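Local coordinates for IPT/TIG domain-containing protein BACOVA_02650 (Bacteroides ovatus, PDB 5E7H), which binds polysaccharides at the bacterial cell surface and probably captures xyloglucan there before the glycan is taken into the periplasm for degradation, at residues Q144-N147 against T148-P152; E170-G174 against P175-I179; G127-S130 against A131-W135. All blocks are in the same frame, centred on the assembly; numbering follows the deposited sequence.

Contact 1: residues Q144-N147 against T148-P152. With FMT (formic acid), chain E.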
# COMPACT_ATOMS: atom_id res chain seq x y z
N GLN A 144 -0.09 -5.34 14.62
CA GLN A 144 1.19 -5.56 15.26
C GLN A 144 2.05 -4.35 14.95
O GLN A 144 2.55 -4.21 13.84
CB GLN A 144 1.84 -6.84 14.75
CG GLN A 144 3.18 -7.14 15.37
CD GLN A 144 3.81 -8.38 14.77
OE1 GLN A 144 5.00 -8.38 14.43
NE2 GLN A 144 3.03 -9.44 14.62
N TRP A 145 2.15 -3.41 15.90
CA TRP A 145 2.84 -2.16 15.58
C TRP A 145 4.31 -2.44 15.29
O TRP A 145 4.88 -3.41 15.78
CB TRP A 145 2.70 -1.13 16.73
CG TRP A 145 1.26 -0.81 17.10
CD1 TRP A 145 0.73 -0.93 18.34
CD2 TRP A 145 0.20 -0.33 16.25
NE1 TRP A 145 -0.59 -0.56 18.34
CE2 TRP A 145 -0.95 -0.19 17.07
CE3 TRP A 145 0.09 0.01 14.90
CZ2 TRP A 145 -2.18 0.24 16.57
CZ3 TRP A 145 -1.13 0.45 14.41
CH2 TRP A 145 -2.26 0.55 15.25
N VAL A 146 4.91 -1.56 14.49
CA VAL A 146 6.32 -1.71 14.11
C VAL A 146 7.18 -1.62 15.36
O VAL A 146 6.98 -0.76 16.22
CB VAL A 146 6.74 -0.63 13.08
CG1 VAL A 146 8.18 -0.84 12.65
CG2 VAL A 146 5.81 -0.66 11.87
N ASN A 147 8.16 -2.51 15.47
CA ASN A 147 9.08 -2.53 16.58
C ASN A 147 9.91 -1.26 16.66
O ASN A 147 10.27 -0.71 15.61
CB ASN A 147 9.99 -3.74 16.45
CG ASN A 147 10.67 -4.12 17.75
OD1 ASN A 147 11.53 -3.40 18.26
ND2 ASN A 147 10.28 -5.26 18.30
N THR A 148 10.25 -0.81 17.86
CA THR A 148 11.07 0.40 18.01
C THR A 148 12.52 0.16 17.56
O THR A 148 13.29 1.12 17.41
CB THR A 148 11.03 0.96 19.44
OG1 THR A 148 11.42 -0.04 20.39
CG2 THR A 148 9.65 1.49 19.78
N SER A 149 12.90 -1.09 17.32
CA SER A 149 14.22 -1.34 16.71
C SER A 149 14.23 -0.95 15.23
O SER A 149 15.31 -0.86 14.62
CB SER A 149 14.61 -2.81 16.86
OG SER A 149 13.74 -3.63 16.11
N ILE A 150 13.05 -0.72 14.66
CA ILE A 150 12.89 -0.31 13.27
C ILE A 150 12.49 1.17 13.22
O ILE A 150 13.11 1.95 12.50
CB ILE A 150 11.82 -1.14 12.55
CG1 ILE A 150 12.15 -2.63 12.61
CG2 ILE A 150 11.65 -0.65 11.10
CD1 ILE A 150 13.37 -3.02 11.87
N ILE A 151 11.47 1.56 13.99
CA ILE A 151 11.09 2.96 14.14
C ILE A 151 11.30 3.38 15.60
O ILE A 151 10.50 3.05 16.47
CB ILE A 151 9.62 3.22 13.73
CG1 ILE A 151 9.40 2.79 12.28
CG2 ILE A 151 9.29 4.70 13.95
CD1 ILE A 151 7.95 2.91 11.83
N PRO A 152 12.36 4.13 15.88
CA PRO A 152 12.58 4.55 17.26
C PRO A 152 11.42 5.32 17.86
O PRO A 152 10.67 6.01 17.15
CB PRO A 152 13.82 5.44 17.17
CG PRO A 152 14.56 4.92 15.95
CD PRO A 152 13.49 4.50 15.01
C FMT E . 8.34 -8.02 17.18
O1 FMT E . 9.07 -8.04 16.15
O2 FMT E . 7.65 -6.99 17.42
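The flat amide of Asn147 meets Ser149 at its oxygen end and a formic acid molecule at its nitrogen end. Asn147 OD1 accepts a hydrogen bond from Ser149 N at 2.8 Å. This donor lies in the carbonyl plane, on a lone pair, and the bond is nearly straight at 166°. This bond makes an Asx turn, laid over a type I beta turn at Thr148 and Ser149. Ser149 OG adds a weak bond to the same Asn147 OD1 at 3.1 Å. The amide carbon of Asn147 is anti to its own N (chi1 -161°), which carries OD1 forward over the turn. Asn147 ND2 gives a weak bond to FMT O2 at 3.3 Å. The formic acid was probably picked up from the crystallisation liquor. The Trp145 indole packs edge-to-face with Phe226, and its NE1 is hydrogen-bonded to Ser231 O.

The backbone carbonyl of Asn147 closes the turn twice. Ile150 N reaches Asn147 O at 2.9 Å from well above the carbonyl plane. Ile151 N reaches the same Asn147 O at 3.0 Å, within that plane. The two donors thus use different directions around one oxygen.

Beside the turn the contact is apolar. Val146 crosses both isoleucine side chains at about a right angle. The packing continues onto strand 246-259, where Val146 and Ile151 both lie on Ile257. Val146 O is hydrogen-bonded to Tyr223 OH. The loop is thereby held against both strand 246-259 and helix 223-227. Val146 CG1 makes the closest touches, 3.7 Å from Ile150 CB and 3.8 Å from Ile151 CD1.

Contact 2: residues E170-G174 against P175-I179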
# COMPACT_ATOMS: atom_id res chain seq x y z
N GLU A 170 -14.02 -0.54 -9.75
CA GLU A 170 -14.60 0.54 -10.56
C GLU A 170 -14.72 1.76 -9.69
O GLU A 170 -14.94 1.65 -8.48
CB GLU A 170 -16.00 0.18 -11.09
CG GLU A 170 -16.19 -1.21 -11.67
CD GLU A 170 -15.81 -1.31 -13.14
OE1 GLU A 170 -15.24 -0.34 -13.68
OE2 GLU A 170 -16.10 -2.37 -13.74
N VAL A 171 -14.64 2.95 -10.30
CA VAL A 171 -14.84 4.15 -9.52
C VAL A 171 -16.28 4.20 -9.05
O VAL A 171 -17.19 3.62 -9.67
CB VAL A 171 -14.51 5.43 -10.32
CG1 VAL A 171 -13.00 5.47 -10.63
CG2 VAL A 171 -15.32 5.50 -11.57
N PHE A 172 -16.47 4.89 -7.95
CA PHE A 172 -17.78 5.02 -7.31
C PHE A 172 -17.98 6.45 -6.84
O PHE A 172 -17.02 7.21 -6.71
CB PHE A 172 -17.91 4.03 -6.15
CG PHE A 172 -16.73 4.01 -5.22
CD1 PHE A 172 -16.59 4.96 -4.22
CD2 PHE A 172 -15.76 3.02 -5.33
CE1 PHE A 172 -15.50 4.93 -3.36
CE2 PHE A 172 -14.68 2.99 -4.49
CZ PHE A 172 -14.54 3.94 -3.50
N THR A 173 -19.24 6.81 -6.62
CA THR A 173 -19.59 8.14 -6.15
C THR A 173 -20.51 8.02 -4.94
O THR A 173 -21.66 7.58 -5.06
CB THR A 173 -20.30 8.97 -7.24
OG1 THR A 173 -19.48 9.02 -8.41
CG2 THR A 173 -20.57 10.39 -6.74
N GLY A 174 -19.98 8.43 -3.79
CA GLY A 174 -20.73 8.42 -2.54
C GLY A 174 -19.93 7.74 -1.45
O GLY A 174 -19.59 8.38 -0.45
N PRO A 175 -19.61 6.46 -1.63
CA PRO A 175 -18.95 5.73 -0.54
C PRO A 175 -17.58 6.30 -0.19
O PRO A 175 -16.86 6.79 -1.07
CB PRO A 175 -18.85 4.31 -1.09
CG PRO A 175 -20.04 4.21 -2.00
CD PRO A 175 -20.12 5.54 -2.66
N VAL A 176 -17.26 6.26 1.10
CA VAL A 176 -15.95 6.70 1.61
C VAL A 176 -15.47 5.78 2.72
O VAL A 176 -16.26 5.02 3.28
CB VAL A 176 -15.99 8.14 2.16
CG1 VAL A 176 -16.34 9.14 1.08
CG2 VAL A 176 -16.97 8.24 3.35
N PHE A 177 -14.19 5.90 3.05
CA PHE A 177 -13.57 5.09 4.09
C PHE A 177 -13.08 5.94 5.24
O PHE A 177 -12.65 7.08 5.07
CB PHE A 177 -12.40 4.28 3.52
CG PHE A 177 -12.83 3.23 2.54
CD1 PHE A 177 -13.15 1.95 2.97
CD2 PHE A 177 -12.96 3.52 1.19
CE1 PHE A 177 -13.59 0.98 2.08
CE2 PHE A 177 -13.38 2.54 0.30
CZ PHE A 177 -13.70 1.28 0.75
N GLN A 178 -13.18 5.35 6.43
CA GLN A 178 -12.56 5.86 7.65
C GLN A 178 -11.45 4.90 8.05
O GLN A 178 -11.65 3.69 8.04
CB GLN A 178 -13.60 6.00 8.77
CG GLN A 178 -12.99 6.39 10.12
CD GLN A 178 -13.97 6.35 11.25
OE1 GLN A 178 -15.09 5.86 11.15
NE2 GLN A 178 -13.53 6.89 12.37
N ILE A 179 -10.28 5.43 8.40
CA ILE A 179 -9.21 4.63 9.00
C ILE A 179 -8.92 5.22 10.38
O ILE A 179 -8.65 6.43 10.52
CB ILE A 179 -7.94 4.62 8.14
CG1 ILE A 179 -8.25 4.05 6.75
CG2 ILE A 179 -6.86 3.79 8.84
CD1 ILE A 179 -7.04 4.04 5.77
O HOH W 1 -17.18 8.76 -2.93
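Phe172 leans against Pro175 in the loop that leads into strand 176-181 of the glycan-binding domain's beta-sandwich. The loop passes from strand 160-168 in one antiparallel sheet to strand 176-181 in the other. CG of Phe172 sits between the backbone N and the carbonyl carbon (chi1 47°). This rotation points the ring toward Pro175 and Phe177. One edge of the ring then meets the proline carbonyl, with Phe172 CE1 3.2 Å from Pro175 O near the ring plane. The pyrrolidine sits off the ring plane, crossing obliquely, with Phe172 CD1 3.9 Å from Pro175 CD.

Further along, Phe172 CZ comes to 4.2 Å from Phe177 CE2. The touch is at the edge of the Phe177 ring, near its plane. Phe177 has its CG anti to the carbonyl carbon (chi1 -67°), and the end of its ring swings back toward Phe172. Phe177 also makes an edge-to-face contact with Phe252 of strand 246-259, across the sandwich. Phe172 and Pro175 both lie on Ile248 of that strand.

Gly174 makes the bend. It takes a positive phi of 130°, in a region that glycine readily adopts. No direct hydrogen bond joins residues 170-174 to 175-179. A water does so instead. It accepts from Gly174 N at 2.9 Å and donates to Pro175 O at 2.7 Å, the oxygen that also faces the Phe172 edge.

Contact 3: residues G127-S130 against A131-W135. With ACT (acetate ion), chain H.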
# COMPACT_ATOMS: atom_id res chain seq x y z
N GLY A 127 -19.85 -4.98 -2.21
CA GLY A 127 -21.27 -5.12 -2.18
C GLY A 127 -22.02 -3.83 -2.39
O GLY A 127 -21.44 -2.79 -2.71
N THR A 128 -23.32 -3.91 -2.16
CA THR A 128 -24.22 -2.80 -2.41
C THR A 128 -24.57 -2.09 -1.10
O THR A 128 -24.88 -2.76 -0.11
CB THR A 128 -25.49 -3.27 -3.09
OG1 THR A 128 -25.16 -4.09 -4.21
CG2 THR A 128 -26.27 -2.11 -3.57
N VAL A 129 -24.51 -0.76 -1.11
CA VAL A 129 -24.83 0.05 0.07
C VAL A 129 -25.87 1.10 -0.28
O VAL A 129 -25.81 1.73 -1.33
CB VAL A 129 -23.54 0.70 0.67
CG1 VAL A 129 -22.80 1.56 -0.34
CG2 VAL A 129 -23.87 1.51 1.95
N SER A 130 -26.86 1.26 0.59
CA SER A 130 -27.91 2.24 0.35
C SER A 130 -27.36 3.67 0.39
O SER A 130 -26.25 3.91 0.85
CB SER A 130 -29.03 2.12 1.40
OG SER A 130 -28.62 2.76 2.60
N ALA A 131 -28.16 4.62 -0.09
CA ALA A 131 -27.87 6.03 0.09
C ALA A 131 -27.77 6.36 1.58
O ALA A 131 -28.35 5.66 2.41
CB ALA A 131 -28.97 6.90 -0.56
N SER A 132 -27.06 7.44 1.90
CA SER A 132 -26.96 8.01 3.26
C SER A 132 -26.94 6.94 4.34
O SER A 132 -27.83 6.87 5.19
CB SER A 132 -28.11 9.00 3.49
OG SER A 132 -28.09 10.02 2.50
N ASN A 133 -25.90 6.11 4.29
CA ASN A 133 -25.75 4.97 5.17
C ASN A 133 -24.50 5.18 6.00
O ASN A 133 -23.42 5.27 5.44
CB ASN A 133 -25.64 3.67 4.37
CG ASN A 133 -25.79 2.44 5.25
OD1 ASN A 133 -25.11 2.32 6.27
ND2 ASN A 133 -26.69 1.55 4.88
N TYR A 134 -24.66 5.26 7.31
CA TYR A 134 -23.54 5.64 8.16
C TYR A 134 -22.97 4.48 8.98
O TYR A 134 -22.15 4.68 9.88
CB TYR A 134 -23.97 6.80 9.05
CG TYR A 134 -24.49 7.96 8.23
CD1 TYR A 134 -23.62 8.73 7.47
CD2 TYR A 134 -25.83 8.25 8.19
CE1 TYR A 134 -24.10 9.78 6.69
CE2 TYR A 134 -26.32 9.30 7.43
CZ TYR A 134 -25.44 10.06 6.68
OH TYR A 134 -25.91 11.10 5.91
N TRP A 135 -23.39 3.26 8.67
CA TRP A 135 -22.81 2.07 9.27
C TRP A 135 -23.10 0.90 8.35
O TRP A 135 -24.25 0.47 8.23
CB TRP A 135 -23.36 1.81 10.69
CG TRP A 135 -22.73 0.60 11.33
CD1 TRP A 135 -23.27 -0.64 11.44
CD2 TRP A 135 -21.43 0.53 11.92
NE1 TRP A 135 -22.38 -1.49 12.06
CE2 TRP A 135 -21.25 -0.79 12.37
CE3 TRP A 135 -20.40 1.45 12.11
CZ2 TRP A 135 -20.08 -1.21 13.02
CZ3 TRP A 135 -19.23 1.02 12.75
CH2 TRP A 135 -19.09 -0.30 13.19
C ACT H . -23.76 -7.48 -0.92
O ACT H . -22.97 -8.34 -1.38
OXT ACT H . -24.38 -6.71 -1.71
CH3 ACT H . -23.97 -7.35 0.57
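Residues 130-132 form a short connection from strand 128-129 in one sheet to strand 133-142 in the other, with Ser132 in the left-handed region (phi 37°, psi 63°). The side chains of Ser130 and Asn133 face each other across this connection. Ser130 OG donates to Ala131 O at 2.9 Å, from a direction tilted off the carbonyl plane. Ser130 OG also accepts from Asn133 ND2 at 3.2 Å and lies close to the plane of that amide. Asn133 CG lies anti to the backbone N (chi1 -168°), which sets ND2 toward Ser130 OG. The hydroxyl is engaged as donor and as acceptor, and its bond to ND2 helps fix the turn of the amide. At its other end Asn133 OD1 takes a bond from Trp135 N at 3.1 Å, in the carbonyl plane. Val129 CG2 rests 3.7 Å from Asn133 CB.

Asn240 of strand 233-240 braces the connection through a bond from its ND2 to Ser130 O. Thr128 N donates to ACT OXT at 3.0 Å, an acetate probably from the crystallisation liquor. A G1 beta bulge at Ser132 and Asn133, facing Asn240, is followed by an Asx turn from Asn133 to Trp135.

Overall arrangement
This fragment holds an IPT/TIG domain and the xyloglucan-binding domain, and all three contacts lie in the latter. All are local contacts in segments that connect its sheets. Contacts 2 and 3 are neighbours, with centres about 10 Å apart, and touch where Pro175 CG packs on Val129 CG1. Both meet strands 233-240 and 246-259. Contact 1 lies about 31 Å from contact 2 and 37 Å from contact 3, centre to centre. It shares strand 246-259 but adds helix 223-227. Contacts 1 and 2 are partly buried, whereas contact 3 is at the surface. Side-chain and backbone hydrogen bonds shape contact 1, aromatic packing and one water contact 2, and side-chain hydrogen bonds contact 3.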